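Local structure of 3-hydroxyacyl-CoA dehydrogenase (Archaeoglobus fulgidus, 1ZEJ) at residues R25-A30 against V128-P133; V77-F82 against N86-V91; E94-T99 against P122-G127; V140-S145 against A154-F159. The protein probably oxidises hydroxyl-bearing substrates with NAD+ as its electron acceptor, as in the 3-hydroxyacyl-CoA dehydrogenase family, and forms a homodimer. All coordinates share one frame; numbering follows the deposited sequence. Where two conformers were deposited one is given.

Starting from the N terminus, helix 22-32 supplies the first half of contact 1, which closes a loop of 97 residues when the chain returns at 128-133. Two smaller loops nest inside it, in series. Contact 2 joins strand 76-79 to helix 85-96 with only three residues between its segments, and contact 3 ties the far end of that helix to the entry of strand 125-130, closing a loop of 22. Contact 4 opens after contact 1 has closed and closes an eight-residue loop between strand 139-144 and helix 150-162. None of the loops cross. All four reach one mixed sheet: contacts 1 and 3 share strand 125-130, whose neighbour 139-144 carries contact 4, while Met78 touches Trp130 and Phe159.

Contact 1. Residues R25-A30 against V128-P133; sequences RGIAIA and VHWMNP
Ile27 lies over one face of the Trp130 indole. Its CG1 sits 3.6 Å from the centroid of the five-membered ring and 5° off the ring normal, a CH-pi contact. CG1 is placed anti to the carbonyl carbon (chi1 -67°), from where the chain runs on over the pyrrole part: CD1 of Ile27 is 3.6 Å from CD1 of Trp130. The other branch follows the indole toward its benzene half, with CG2 of Ile27 3.9 Å from CZ2 of Trp130. One helical turn later, Ala30 points its methyl at the far end of the ring system, where its CB approaches CZ3 of Trp130 obliquely at 3.8 Å. Val140, Leu160 and Met23 also touch the tryptophan, and Asn106 accepts a hydrogen bond from its backbone N. Beyond it, Asn132 O meets Arg279 of the second subunit. The contact sets the helix that follows the Rossmann-type glycine-rich turn against a strand that carries His129, bonded to Glu141 and predicted to be important for catalysis, and leads on to Asn132, predicted to bind NAD+. No hydrogen bond links 25-30 to 128-133, so this buried join rests on van der Waals and CH-pi contact and on the burial of apolar surface.

Contact 2. Residues V77-F82 against N86-V91; sequences VMEAVF and NTKVEV
OE2 of the Glu79 carboxylate takes two donors, one on each lone pair. Lys88 NZ comes to the syn lone pair of OE2 at 2.7 Å, a salt bridge, while Val81 N bonds to the anti lone pair of the same OE2 at 2.6 Å, nearly straight at 172°. Toward one face rises the aliphatic chain of Lys88, crossing the glutamate at about a right angle. A bend at its end (chi4 -89°) turns NZ back to the carboxylate, where a weak bond of 3.2 Å from NZ reaches OE1 of Glu79. Ser105 OG bonds both Glu79 OE1 and Lys88 NZ, and Asn106 O takes another bond from NZ. A water accepts from Lys88 NZ at 2.9 Å and donates to Val81 O at 2.6 Å. With an alanine here in place of Glu79, the buried ammonium of Lys88, predicted to bind NAD+, would probably lose its carboxylate mate and Val81 N its acceptor. Beside the polar group, Val81 CG2 meets Thr87 CG2 at 4.0 Å; Thr87 OG1 bonds Asp84. The contact joins the first strand and the helix of a beta-alpha-beta unit, strand 76-79, helix 85-96 and strand 103-105, with Val81 and Val91 both resting on Ile18 of the adjoining strand 14-18.

Contact 3. Residues E94-T99 against P122-G127; sequences EVERLT and PSRFLG
Arg124 grips the carbonyl oxygen of Thr99 end-on with both terminal nitrogens, NH1 and NH2 each standing 3.0 Å from Thr99 O. The oxygen lies only 2° out of the guanidinium plane. On the acceptor side the two bonds differ: NH2 arrives in the carbonyl plane, NH1 from above it. NH1 also gives a bond to Ala101 O. NH2 makes a further, weak and bent bond of 3.2 Å to Glu96 O, and Glu96 CB packs against the same nitrogen, with 3.5 Å from CB to Arg124 NH2. The charges of these two residues stay apart, since Glu96 OE1 is 4.4 Å from Arg124 NH2, well out of the guanidinium plane, and no N-H points at it. A bend at chi2 (63°) followed by a straight stretch carries the arginine to these carbonyls. Ser121 OG, bonded to both Arg124 NH2 and Glu96 OE1, links base to acid, and in the outer layer Asp120 N holds Glu96 OE2. A leucine here in place of Arg124 would probably leave the carbonyl oxygens of Thr99 and Ala101 without these donors and the chain around them less firmly held. A guanidinium set among carbonyls near the C-terminal end of a helix is also likely to be favoured by the helix dipole. The join belongs to the Rossmann-type sheet: it fastens the chain running from helix 85-96 into strand 103-105 to the start of strand 125-130, the next strand over.

Contact 4. Residues V140-S145 against A154-F159; sequences VEIVIS and AFVEGF
Ile142 turns CG1 anti to its carbonyl carbon (chi1 -66°) and continues straight (chi2 173°), which stretches CD1 out from the strand until it meets the helix backbone. There CD1 of Ile142 lies 3.7 Å from both N and CA of Glu157, and 4.0 Å from its CB. The methyl thus rests on the main chain itself and on the root of the glutamate side chain. Val156, the preceding helix residue, adds a methyl beside this spot: with its CG1 anti to the backbone N (chi1 179°), that atom stands 4.0 Å from CD1 of Ile142. Glu157 meets Ile142 through its backbone and CB, while its extended chain carries OE2 on to a salt bridge with Arg161. Leu126 and Val167, on the strands flanking 139-144, also touch Ile142, while Val156 reaches Val128. The contact joins the first two elements of a beta-alpha-beta unit, strand 139-144, helix 150-162 and strand 166-171. Next to Ile142, Glu141 points to the opposite face of the sheet, where it bonds Ser174 and packs on Val203 of the second subunit. Between 140-145 and 154-159 there is no hydrogen bond or ion pair: the closest touches from the strand are all made by one isoleucine methyl, and the join is held by van der Waals contact and the burial of apolar surface.

Contact 1. Residues R25-A30 against V128-P133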
loop_
_atom_site.group_PDB
_atom_site.type_symbol
_atom_site.label_atom_id
_atom_site.label_comp_id
_atom_site.label_asym_id
_atom_site.label_seq_id
_atom_site.Cartn_x
_atom_site.Cartn_y
_atom_site.Cartn_z
ATOM N N ARG A 25 -20.667 -10.741 15.283
ATOM C CA ARG A 25 -21.383 -11.574 14.319
ATOM C C ARG A 25 -20.420 -12.171 13.277
ATOM O O ARG A 25 -20.440 -13.388 13.005
ATOM C CB ARG A 25 -22.548 -10.840 13.645
ATOM C CG ARG A 25 -22.672 -11.129 12.163
ATOM C CD ARG A 25 -23.945 -10.566 11.595
ATOM N NE ARG A 25 -23.749 -9.403 10.740
ATOM C CZ ARG A 25 -23.228 -9.439 9.513
ATOM N NH1 ARG A 25 -22.781 -10.571 8.983
ATOM N NH2 ARG A 25 -23.135 -8.320 8.817
ATOM N N GLY A 26 -19.523 -11.330 12.744
ATOM C CA GLY A 26 -18.545 -11.791 11.752
ATOM C C GLY A 26 -17.526 -12.756 12.326
ATOM O O GLY A 26 -17.154 -13.739 11.670
ATOM N N ILE A 27 -17.068 -12.487 13.540
ATOM C CA ILE A 27 -16.118 -13.361 14.241
ATOM C C ILE A 27 -16.776 -14.736 14.497
ATOM O O ILE A 27 -16.159 -15.781 14.296
ATOM C CB ILE A 27 -15.606 -12.725 15.560
ATOM C CG1 ILE A 27 -14.720 -11.476 15.305
ATOM C CG2 ILE A 27 -14.837 -13.730 16.420
ATOM C CD1 ILE A 27 -14.576 -10.583 16.532
ATOM N N ALA A 28 -18.030 -14.725 14.933
ATOM C CA ALA A 28 -18.800 -15.956 15.179
ATOM C C ALA A 28 -18.927 -16.788 13.885
ATOM O O ALA A 28 -18.695 -17.994 13.918
ATOM C CB ALA A 28 -20.179 -15.619 15.730
ATOM N N ILE A 29 -19.156 -16.117 12.749
ATOM C CA ILE A 29 -19.219 -16.782 11.446
ATOM C C ILE A 29 -17.878 -17.366 11.048
ATOM O O ILE A 29 -17.818 -18.494 10.623
ATOM C CB ILE A 29 -19.742 -15.854 10.335
ATOM C CG1 ILE A 29 -21.185 -15.470 10.600
ATOM C CG2 ILE A 29 -19.558 -16.478 8.954
ATOM C CD1 ILE A 29 -21.668 -14.318 9.730
ATOM N N ALA A 30 -16.810 -16.619 11.226
ATOM C CA ALA A 30 -15.457 -17.116 10.940
ATOM C C ALA A 30 -15.110 -18.355 11.768
ATOM O O ALA A 30 -14.610 -19.354 11.257
ATOM C CB ALA A 30 -14.429 -15.997 11.183
ATOM N N VAL A 128 -7.032 -9.135 19.694
ATOM C CA VAL A 128 -7.090 -9.874 18.396
ATOM C C VAL A 128 -7.906 -9.014 17.447
ATOM O O VAL A 128 -9.154 -8.912 17.622
ATOM C CB VAL A 128 -7.681 -11.304 18.511
ATOM C CG1 VAL A 128 -7.855 -11.952 17.193
ATOM C CG2 VAL A 128 -6.845 -12.185 19.354
ATOM N N HIS A 129 -7.216 -8.424 16.467
ATOM C CA HIS A 129 -7.709 -7.454 15.525
ATOM C C HIS A 129 -8.055 -8.133 14.192
ATOM O O HIS A 129 -7.190 -8.570 13.436
ATOM C CB HIS A 129 -6.634 -6.374 15.372
ATOM C CG HIS A 129 -6.955 -5.301 14.396
ATOM N ND1 HIS A 129 -5.972 -4.646 13.679
ATOM C CD2 HIS A 129 -8.138 -4.733 14.029
ATOM C CE1 HIS A 129 -6.541 -3.751 12.886
ATOM N NE2 HIS A 129 -7.854 -3.793 13.075
ATOM N N TRP A 130 -9.354 -8.332 14.008
ATOM C CA TRP A 130 -9.912 -8.956 12.828
ATOM C C TRP A 130 -10.174 -7.881 11.831
ATOM O O TRP A 130 -10.447 -6.750 12.191
ATOM C CB TRP A 130 -11.258 -9.607 13.151
ATOM C CG TRP A 130 -11.209 -10.769 14.115
ATOM C CD1 TRP A 130 -11.142 -10.691 15.476
ATOM C CD2 TRP A 130 -11.263 -12.159 13.803
ATOM N NE1 TRP A 130 -11.153 -11.934 16.025
ATOM C CE2 TRP A 130 -11.206 -12.858 15.016
ATOM C CE3 TRP A 130 -11.335 -12.883 12.616
ATOM C CZ2 TRP A 130 -11.250 -14.253 15.083
ATOM C CZ3 TRP A 130 -11.397 -14.275 12.681
ATOM C CH2 TRP A 130 -11.335 -14.945 13.901
HETATM N N MSE A 131 -10.128 -8.229 10.548
HETATM C CA MSE A 131 -10.416 -7.260 9.487
HETATM C C MSE A 131 -11.881 -7.449 9.065
HETATM O O MSE A 131 -12.584 -8.323 9.562
HETATM C CB MSE A 131 -9.447 -7.429 8.312
HETATM C CG MSE A 131 -7.988 -7.570 8.688
HETATM SE SE MSE A 131 -7.259 -5.975 9.550
HETATM C CE MSE A 131 -5.974 -6.780 10.826
ATOM N N ASN A 132 -12.365 -6.573 8.225
ATOM C CA ASN A 132 -13.785 -6.522 7.921
ATOM C C ASN A 132 -14.060 -6.953 6.503
ATOM O O ASN A 132 -13.584 -6.292 5.594
ATOM C CB ASN A 132 -14.291 -5.083 8.101
ATOM C CG ASN A 132 -15.823 -4.995 8.153
ATOM O OD1 ASN A 132 -16.533 -5.971 8.465
ATOM N ND2 ASN A 132 -16.334 -3.825 7.844
ATOM N N PRO A 133 -14.883 -8.007 6.297
ATOM C CA PRO A 133 -15.503 -8.908 7.289
ATOM C C PRO A 133 -14.556 -9.981 7.797
ATOM O O PRO A 133 -13.754 -10.507 6.992
ATOM C CB PRO A 133 -16.653 -9.552 6.517
ATOM C CG PRO A 133 -16.666 -8.962 5.146
ATOM C CD PRO A 133 -15.330 -8.321 4.937
#

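Contact 2. Residues V77-F82 against N86-V91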
loop_
_atom_site.group_PDB
_atom_site.type_symbol
_atom_site.label_atom_id
_atom_site.label_comp_id
_atom_site.label_asym_id
_atom_site.label_seq_id
_atom_site.Cartn_x
_atom_site.Cartn_y
_atom_site.Cartn_z
ATOM N N VAL A 77 -12.225 -16.755 24.867
ATOM C CA VAL A 77 -13.239 -15.708 24.819
ATOM C C VAL A 77 -12.774 -14.583 23.890
ATOM O O VAL A 77 -11.622 -14.098 23.979
ATOM C CB VAL A 77 -13.510 -15.127 26.175
ATOM C CG1 VAL A 77 -14.604 -14.000 26.105
ATOM C CG2 VAL A 77 -13.881 -16.235 27.134
HETATM N N MSE A 78 -13.659 -14.204 22.974
HETATM C CA MSE A 78 -13.439 -13.040 22.069
HETATM C C MSE A 78 -14.450 -11.970 22.451
HETATM O O MSE A 78 -15.657 -12.226 22.485
HETATM C CB MSE A 78 -13.666 -13.433 20.622
HETATM C CG MSE A 78 -12.876 -14.660 20.189
HETATM SE SE MSE A 78 -11.322 -14.083 19.215
HETATM C CE MSE A 78 -10.370 -15.827 18.879
ATOM N N GLU A 79 -13.966 -10.775 22.751
ATOM C CA GLU A 79 -14.812 -9.653 23.116
ATOM C C GLU A 79 -14.842 -8.613 21.981
ATOM O O GLU A 79 -13.800 -8.186 21.491
ATOM C CB GLU A 79 -14.357 -9.079 24.464
ATOM C CG GLU A 79 -14.973 -7.722 24.789
ATOM C CD GLU A 79 -14.297 -6.573 24.083
ATOM O OE1 GLU A 79 -13.106 -6.371 24.332
ATOM O OE2 GLU A 79 -14.949 -5.860 23.284
ATOM N N ALA A 80 -16.042 -8.268 21.508
ATOM C CA ALA A 80 -16.196 -7.281 20.462
ATOM C C ALA A 80 -17.304 -6.310 20.801
ATOM O O ALA A 80 -18.249 -6.174 20.028
ATOM C CB ALA A 80 -16.495 -7.969 19.136
ATOM N N VAL A 81 -17.195 -5.617 21.935
ATOM C CA VAL A 81 -18.232 -4.674 22.353
ATOM C C VAL A 81 -17.836 -3.257 21.925
ATOM O O VAL A 81 -16.799 -3.065 21.289
ATOM C CB VAL A 81 -18.516 -4.750 23.875
ATOM C CG1 VAL A 81 -18.936 -6.151 24.274
ATOM C CG2 VAL A 81 -17.306 -4.316 24.728
ATOM N N PHE A 82 -18.660 -2.276 22.272
ATOM C CA PHE A 82 -18.364 -0.875 21.932
ATOM C C PHE A 82 -16.908 -0.459 22.232
ATOM O O PHE A 82 -16.338 -0.836 23.251
ATOM C CB PHE A 82 -19.362 0.071 22.616
ATOM C CG PHE A 82 -19.273 1.475 22.115
ATOM C CD1 PHE A 82 -19.926 1.851 20.949
ATOM C CD2 PHE A 82 -18.507 2.408 22.780
ATOM C CE1 PHE A 82 -19.841 3.162 20.461
ATOM C CE2 PHE A 82 -18.397 3.715 22.313
ATOM C CZ PHE A 82 -19.063 4.095 21.140
ATOM N N ASN A 86 -13.679 1.922 29.333
ATOM C CA ASN A 86 -14.418 1.467 30.510
ATOM C C ASN A 86 -15.414 0.330 30.201
ATOM O O ASN A 86 -15.606 -0.587 31.022
ATOM C CB ASN A 86 -15.146 2.626 31.213
ATOM C CG ASN A 86 -14.205 3.715 31.686
ATOM O OD1 ASN A 86 -14.629 4.856 31.904
ATOM N ND2 ASN A 86 -12.925 3.380 31.848
ATOM N N THR A 87 -16.037 0.378 29.021
ATOM C CA THR A 87 -16.988 -0.670 28.620
ATOM C C THR A 87 -16.251 -1.992 28.438
ATOM O O THR A 87 -16.712 -3.040 28.915
ATOM C CB THR A 87 -17.719 -0.337 27.317
ATOM O OG1 THR A 87 -18.362 0.948 27.412
ATOM C CG2 THR A 87 -18.767 -1.406 27.004
ATOM N N LYS A 88 -15.121 -1.955 27.756
ATOM C CA LYS A 88 -14.337 -3.178 27.531
ATOM C C LYS A 88 -13.808 -3.741 28.841
ATOM O O LYS A 88 -13.932 -4.936 29.097
ATOM C CB LYS A 88 -13.178 -2.936 26.542
ATOM C CG LYS A 88 -13.691 -2.717 25.115
ATOM C CD LYS A 88 -12.578 -2.658 24.085
ATOM C CE LYS A 88 -13.132 -2.662 22.636
ATOM N NZ LYS A 88 -13.285 -4.077 22.110
ATOM N N VAL A 89 -13.260 -2.857 29.678
ATOM C CA VAL A 89 -12.750 -3.265 30.984
ATOM C C VAL A 89 -13.865 -3.934 31.809
ATOM O O VAL A 89 -13.664 -4.992 32.400
ATOM C CB VAL A 89 -12.118 -2.062 31.700
ATOM C CG1 VAL A 89 -11.884 -2.316 33.222
ATOM C CG2 VAL A 89 -10.848 -1.722 31.009
ATOM N N GLU A 90 -15.035 -3.320 31.824
ATOM C CA GLU A 90 -16.154 -3.856 32.596
ATOM C C GLU A 90 -16.532 -5.296 32.186
ATOM O O GLU A 90 -16.620 -6.208 33.024
ATOM C CB GLU A 90 -17.345 -2.912 32.487
ATOM C CG GLU A 90 -18.662 -3.546 32.908
ATOM C CD GLU A 90 -19.767 -2.555 33.045
ATOM O OE1 GLU A 90 -19.500 -1.346 32.830
ATOM O OE2 GLU A 90 -20.898 -2.993 33.391
ATOM N N VAL A 91 -16.690 -5.521 30.891
ATOM C CA VAL A 91 -17.065 -6.853 30.405
ATOM C C VAL A 91 -15.947 -7.831 30.644
ATOM O O VAL A 91 -16.206 -8.945 31.058
ATOM C CB VAL A 91 -17.339 -6.776 28.859
ATOM C CG1 VAL A 91 -17.419 -8.135 28.227
ATOM C CG2 VAL A 91 -18.600 -5.991 28.602
HETATM O O HOH W 1 -14.836 -3.730 19.651
#

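Contact 3. Residues E94-T99 against P122-G127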
loop_
_atom_site.group_PDB
_atom_site.type_symbol
_atom_site.label_atom_id
_atom_site.label_comp_id
_atom_site.label_asym_id
_atom_site.label_seq_id
_atom_site.Cartn_x
_atom_site.Cartn_y
_atom_site.Cartn_z
ATOM N N GLU A 94 -15.657 -8.962 34.258
ATOM C CA GLU A 94 -16.692 -9.916 34.560
ATOM C C GLU A 94 -16.324 -11.316 34.090
ATOM O O GLU A 94 -16.398 -12.302 34.862
ATOM C CB GLU A 94 -17.975 -9.463 33.886
ATOM C CG GLU A 94 -19.134 -10.334 34.090
ATOM C CD GLU A 94 -20.439 -9.600 33.744
ATOM O OE1 GLU A 94 -20.429 -8.731 32.818
ATOM O OE2 GLU A 94 -21.448 -9.897 34.403
ATOM N N VAL A 95 -15.878 -11.415 32.834
ATOM C CA VAL A 95 -15.546 -12.726 32.286
ATOM C C VAL A 95 -14.305 -13.335 32.922
ATOM O O VAL A 95 -14.221 -14.542 33.071
ATOM C CB VAL A 95 -15.462 -12.667 30.730
ATOM C CG1 VAL A 95 -14.606 -13.759 30.172
ATOM C CG2 VAL A 95 -16.855 -12.764 30.163
ATOM N N GLU A 96 -13.353 -12.524 33.365
ATOM C CA GLU A 96 -12.108 -13.097 33.917
ATOM C C GLU A 96 -12.315 -13.853 35.212
ATOM O O GLU A 96 -11.568 -14.766 35.499
ATOM C CB GLU A 96 -10.960 -12.044 34.014
ATOM C CG GLU A 96 -11.103 -11.022 35.053
ATOM C CD GLU A 96 -9.853 -10.088 35.159
ATOM O OE1 GLU A 96 -8.730 -10.493 34.748
ATOM O OE2 GLU A 96 -10.046 -8.965 35.680
ATOM N N ARG A 97 -13.367 -13.526 35.955
ATOM C CA ARG A 97 -13.740 -14.280 37.129
ATOM C C ARG A 97 -14.327 -15.659 36.843
ATOM O O ARG A 97 -14.365 -16.507 37.758
ATOM C CB ARG A 97 -14.754 -13.485 37.957
ATOM C CG ARG A 97 -14.242 -12.113 38.395
ATOM C CD ARG A 97 -15.120 -11.481 39.481
ATOM N NE ARG A 97 -16.396 -10.986 38.957
ATOM C CZ ARG A 97 -16.623 -9.766 38.455
ATOM N NH1 ARG A 97 -15.657 -8.851 38.363
ATOM N NH2 ARG A 97 -17.842 -9.462 38.020
ATOM N N LEU A 98 -14.846 -15.863 35.622
ATOM C CA LEU A 98 -15.595 -17.070 35.270
ATOM C C LEU A 98 -14.726 -18.101 34.582
ATOM O O LEU A 98 -15.080 -19.294 34.488
ATOM C CB LEU A 98 -16.770 -16.714 34.341
ATOM C CG LEU A 98 -17.811 -15.755 34.926
ATOM C CD1 LEU A 98 -18.796 -15.306 33.815
ATOM C CD2 LEU A 98 -18.527 -16.345 36.111
ATOM N N THR A 99 -13.570 -17.667 34.093
ATOM C CA THR A 99 -12.737 -18.588 33.358
ATOM C C THR A 99 -11.302 -18.130 33.435
ATOM O O THR A 99 -11.039 -16.925 33.568
ATOM C CB THR A 99 -13.221 -18.694 31.871
ATOM O OG1 THR A 99 -12.396 -19.622 31.144
ATOM C CG2 THR A 99 -13.157 -17.370 31.170
ATOM N N PRO A 122 -3.990 -10.156 33.716
ATOM C CA PRO A 122 -3.698 -9.749 32.335
ATOM C C PRO A 122 -2.713 -10.658 31.568
ATOM O O PRO A 122 -2.493 -10.423 30.375
ATOM C CB PRO A 122 -3.162 -8.339 32.525
ATOM C CG PRO A 122 -2.490 -8.387 33.792
ATOM C CD PRO A 122 -3.312 -9.273 34.680
ATOM N N SER A 123 -2.101 -11.648 32.233
ATOM C CA SER A 123 -1.182 -12.518 31.519
ATOM C C SER A 123 -1.848 -13.305 30.392
ATOM O O SER A 123 -1.160 -13.699 29.446
ATOM C CB SER A 123 -0.429 -13.473 32.429
ATOM O OG SER A 123 -1.313 -14.260 33.143
ATOM N N ARG A 124 -3.167 -13.509 30.478
ATOM C CA ARG A 124 -3.900 -14.275 29.460
ATOM C C ARG A 124 -4.866 -13.404 28.665
ATOM O O ARG A 124 -5.786 -13.895 28.037
ATOM C CB ARG A 124 -4.586 -15.509 30.079
ATOM C CG ARG A 124 -5.438 -15.213 31.281
ATOM C CD ARG A 124 -6.643 -14.294 31.032
ATOM N NE ARG A 124 -7.354 -14.186 32.289
ATOM C CZ ARG A 124 -8.384 -14.943 32.652
ATOM N NH1 ARG A 124 -8.972 -15.751 31.804
ATOM N NH2 ARG A 124 -8.873 -14.828 33.858
ATOM N N PHE A 125 -4.596 -12.099 28.637
ATOM C CA PHE A 125 -5.366 -11.138 27.870
ATOM C C PHE A 125 -4.494 -10.649 26.714
ATOM O O PHE A 125 -3.274 -10.389 26.877
ATOM C CB PHE A 125 -5.725 -9.896 28.704
ATOM C CG PHE A 125 -6.334 -8.784 27.876
ATOM C CD1 PHE A 125 -7.582 -8.938 27.330
ATOM C CD2 PHE A 125 -5.624 -7.616 27.607
ATOM C CE1 PHE A 125 -8.139 -7.958 26.513
ATOM C CE2 PHE A 125 -6.165 -6.620 26.822
ATOM C CZ PHE A 125 -7.464 -6.791 26.277
ATOM N N LEU A 126 -5.125 -10.507 25.564
ATOM C CA LEU A 126 -4.466 -9.888 24.432
ATOM C C LEU A 126 -5.492 -9.330 23.465
ATOM O O LEU A 126 -6.699 -9.594 23.588
ATOM C CB LEU A 126 -3.513 -10.896 23.813
ATOM C CG LEU A 126 -3.809 -11.993 22.799
ATOM C CD1 LEU A 126 -2.806 -13.146 22.890
ATOM C CD2 LEU A 126 -5.203 -12.430 22.631
ATOM N N GLY A 127 -5.017 -8.573 22.503
ATOM C CA GLY A 127 -5.888 -7.984 21.489
ATOM C C GLY A 127 -5.873 -8.946 20.321
ATOM O O GLY A 127 -4.827 -9.515 19.982
#

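Contact 4. Residues V140-S145 against A154-F159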
loop_
_atom_site.group_PDB
_atom_site.type_symbol
_atom_site.label_atom_id
_atom_site.label_comp_id
_atom_site.label_asym_id
_atom_site.label_seq_id
_atom_site.Cartn_x
_atom_site.Cartn_y
_atom_site.Cartn_z
ATOM N N VAL A 140 -5.367 -11.607 10.507
ATOM C CA VAL A 140 -5.734 -11.275 11.871
ATOM C C VAL A 140 -4.442 -10.920 12.584
ATOM O O VAL A 140 -3.454 -11.647 12.495
ATOM C CB VAL A 140 -6.464 -12.410 12.596
ATOM C CG1 VAL A 140 -6.881 -11.984 13.971
ATOM C CG2 VAL A 140 -7.656 -12.832 11.815
ATOM N N GLU A 141 -4.449 -9.790 13.260
ATOM C CA GLU A 141 -3.317 -9.361 14.075
ATOM C C GLU A 141 -3.566 -9.698 15.530
ATOM O O GLU A 141 -4.657 -9.467 16.041
ATOM C CB GLU A 141 -3.112 -7.874 13.985
ATOM C CG GLU A 141 -2.570 -7.399 12.656
ATOM C CD GLU A 141 -2.422 -5.884 12.631
ATOM O OE1 GLU A 141 -3.353 -5.195 13.157
ATOM O OE2 GLU A 141 -1.366 -5.376 12.130
ATOM N N ILE A 142 -2.572 -10.270 16.183
ATOM C CA ILE A 142 -2.603 -10.385 17.638
ATOM C C ILE A 142 -1.796 -9.244 18.172
ATOM O O ILE A 142 -0.639 -9.088 17.762
ATOM C CB ILE A 142 -1.990 -11.705 18.083
ATOM C CG1 ILE A 142 -2.881 -12.867 17.592
ATOM C CG2 ILE A 142 -1.737 -11.708 19.604
ATOM C CD1 ILE A 142 -2.324 -14.220 17.820
ATOM N N VAL A 143 -2.379 -8.469 19.087
ATOM C CA VAL A 143 -1.711 -7.301 19.618
ATOM C C VAL A 143 -1.529 -7.552 21.109
ATOM O O VAL A 143 -2.498 -7.616 21.848
ATOM C CB VAL A 143 -2.510 -6.039 19.351
ATOM C CG1 VAL A 143 -1.730 -4.801 19.812
ATOM C CG2 VAL A 143 -2.839 -5.909 17.868
ATOM N N ILE A 144 -0.286 -7.721 21.523
ATOM C CA ILE A 144 -0.001 -8.070 22.891
ATOM C C ILE A 144 0.300 -6.859 23.785
ATOM O O ILE A 144 0.824 -5.833 23.350
ATOM C CB ILE A 144 1.072 -9.166 22.988
ATOM C CG1 ILE A 144 2.465 -8.671 22.630
ATOM C CG2 ILE A 144 0.680 -10.359 22.087
ATOM C CD1 ILE A 144 3.528 -9.572 23.142
ATOM N N SER A 145 -0.046 -6.994 25.049
ATOM C CA SER A 145 0.314 -5.990 26.029
ATOM C C SER A 145 1.658 -6.376 26.631
ATOM O O SER A 145 2.163 -7.476 26.360
ATOM C CB SER A 145 -0.750 -5.899 27.087
ATOM O OG SER A 145 -0.613 -6.908 28.080
ATOM N N ALA A 154 0.879 -18.095 21.841
ATOM C CA ALA A 154 1.040 -19.262 20.972
ATOM C C ALA A 154 -0.269 -20.064 20.810
ATOM O O ALA A 154 -0.567 -20.578 19.731
ATOM C CB ALA A 154 2.146 -20.158 21.515
ATOM N N PHE A 155 -1.028 -20.173 21.881
ATOM C CA PHE A 155 -2.330 -20.794 21.854
ATOM C C PHE A 155 -3.281 -20.077 20.877
ATOM O O PHE A 155 -3.847 -20.699 19.983
ATOM C CB PHE A 155 -2.937 -20.784 23.237
ATOM C CG PHE A 155 -4.239 -21.513 23.316
ATOM C CD1 PHE A 155 -4.272 -22.884 23.529
ATOM C CD2 PHE A 155 -5.422 -20.864 23.176
ATOM C CE1 PHE A 155 -5.520 -23.582 23.620
ATOM C CE2 PHE A 155 -6.656 -21.564 23.265
ATOM C CZ PHE A 155 -6.683 -22.898 23.480
ATOM N N VAL A 156 -3.394 -18.774 21.016
ATOM C CA VAL A 156 -4.282 -17.976 20.142
ATOM C C VAL A 156 -3.780 -17.940 18.707
ATOM O O VAL A 156 -4.558 -18.118 17.782
ATOM C CB VAL A 156 -4.507 -16.588 20.695
ATOM C CG1 VAL A 156 -5.413 -15.777 19.761
ATOM C CG2 VAL A 156 -5.138 -16.684 22.050
ATOM N N GLU A 157 -2.464 -17.820 18.518
ATOM C CA GLU A 157 -1.878 -17.882 17.188
ATOM C C GLU A 157 -2.183 -19.200 16.491
ATOM O O GLU A 157 -2.557 -19.206 15.328
ATOM C CB GLU A 157 -0.356 -17.638 17.237
ATOM C CG GLU A 157 0.244 -17.561 15.885
ATOM C CD GLU A 157 1.726 -17.216 15.873
ATOM O OE1 GLU A 157 2.395 -17.317 16.939
ATOM O OE2 GLU A 157 2.194 -16.885 14.771
ATOM N N GLY A 158 -2.010 -20.314 17.209
ATOM C CA GLY A 158 -2.295 -21.648 16.680
ATOM C C GLY A 158 -3.776 -21.799 16.319
ATOM O O GLY A 158 -4.106 -22.248 15.232
ATOM N N PHE A 159 -4.657 -21.391 17.220
ATOM C CA PHE A 159 -6.098 -21.382 16.957
ATOM C C PHE A 159 -6.414 -20.632 15.664
ATOM O O PHE A 159 -7.116 -21.119 14.778
ATOM C CB PHE A 159 -6.825 -20.721 18.128
ATOM C CG PHE A 159 -8.288 -20.469 17.875
ATOM C CD1 PHE A 159 -9.211 -21.500 17.941
ATOM C CD2 PHE A 159 -8.741 -19.214 17.557
ATOM C CE1 PHE A 159 -10.568 -21.260 17.689
ATOM C CE2 PHE A 159 -10.093 -18.978 17.315
ATOM C CZ PHE A 159 -10.989 -19.989 17.390
#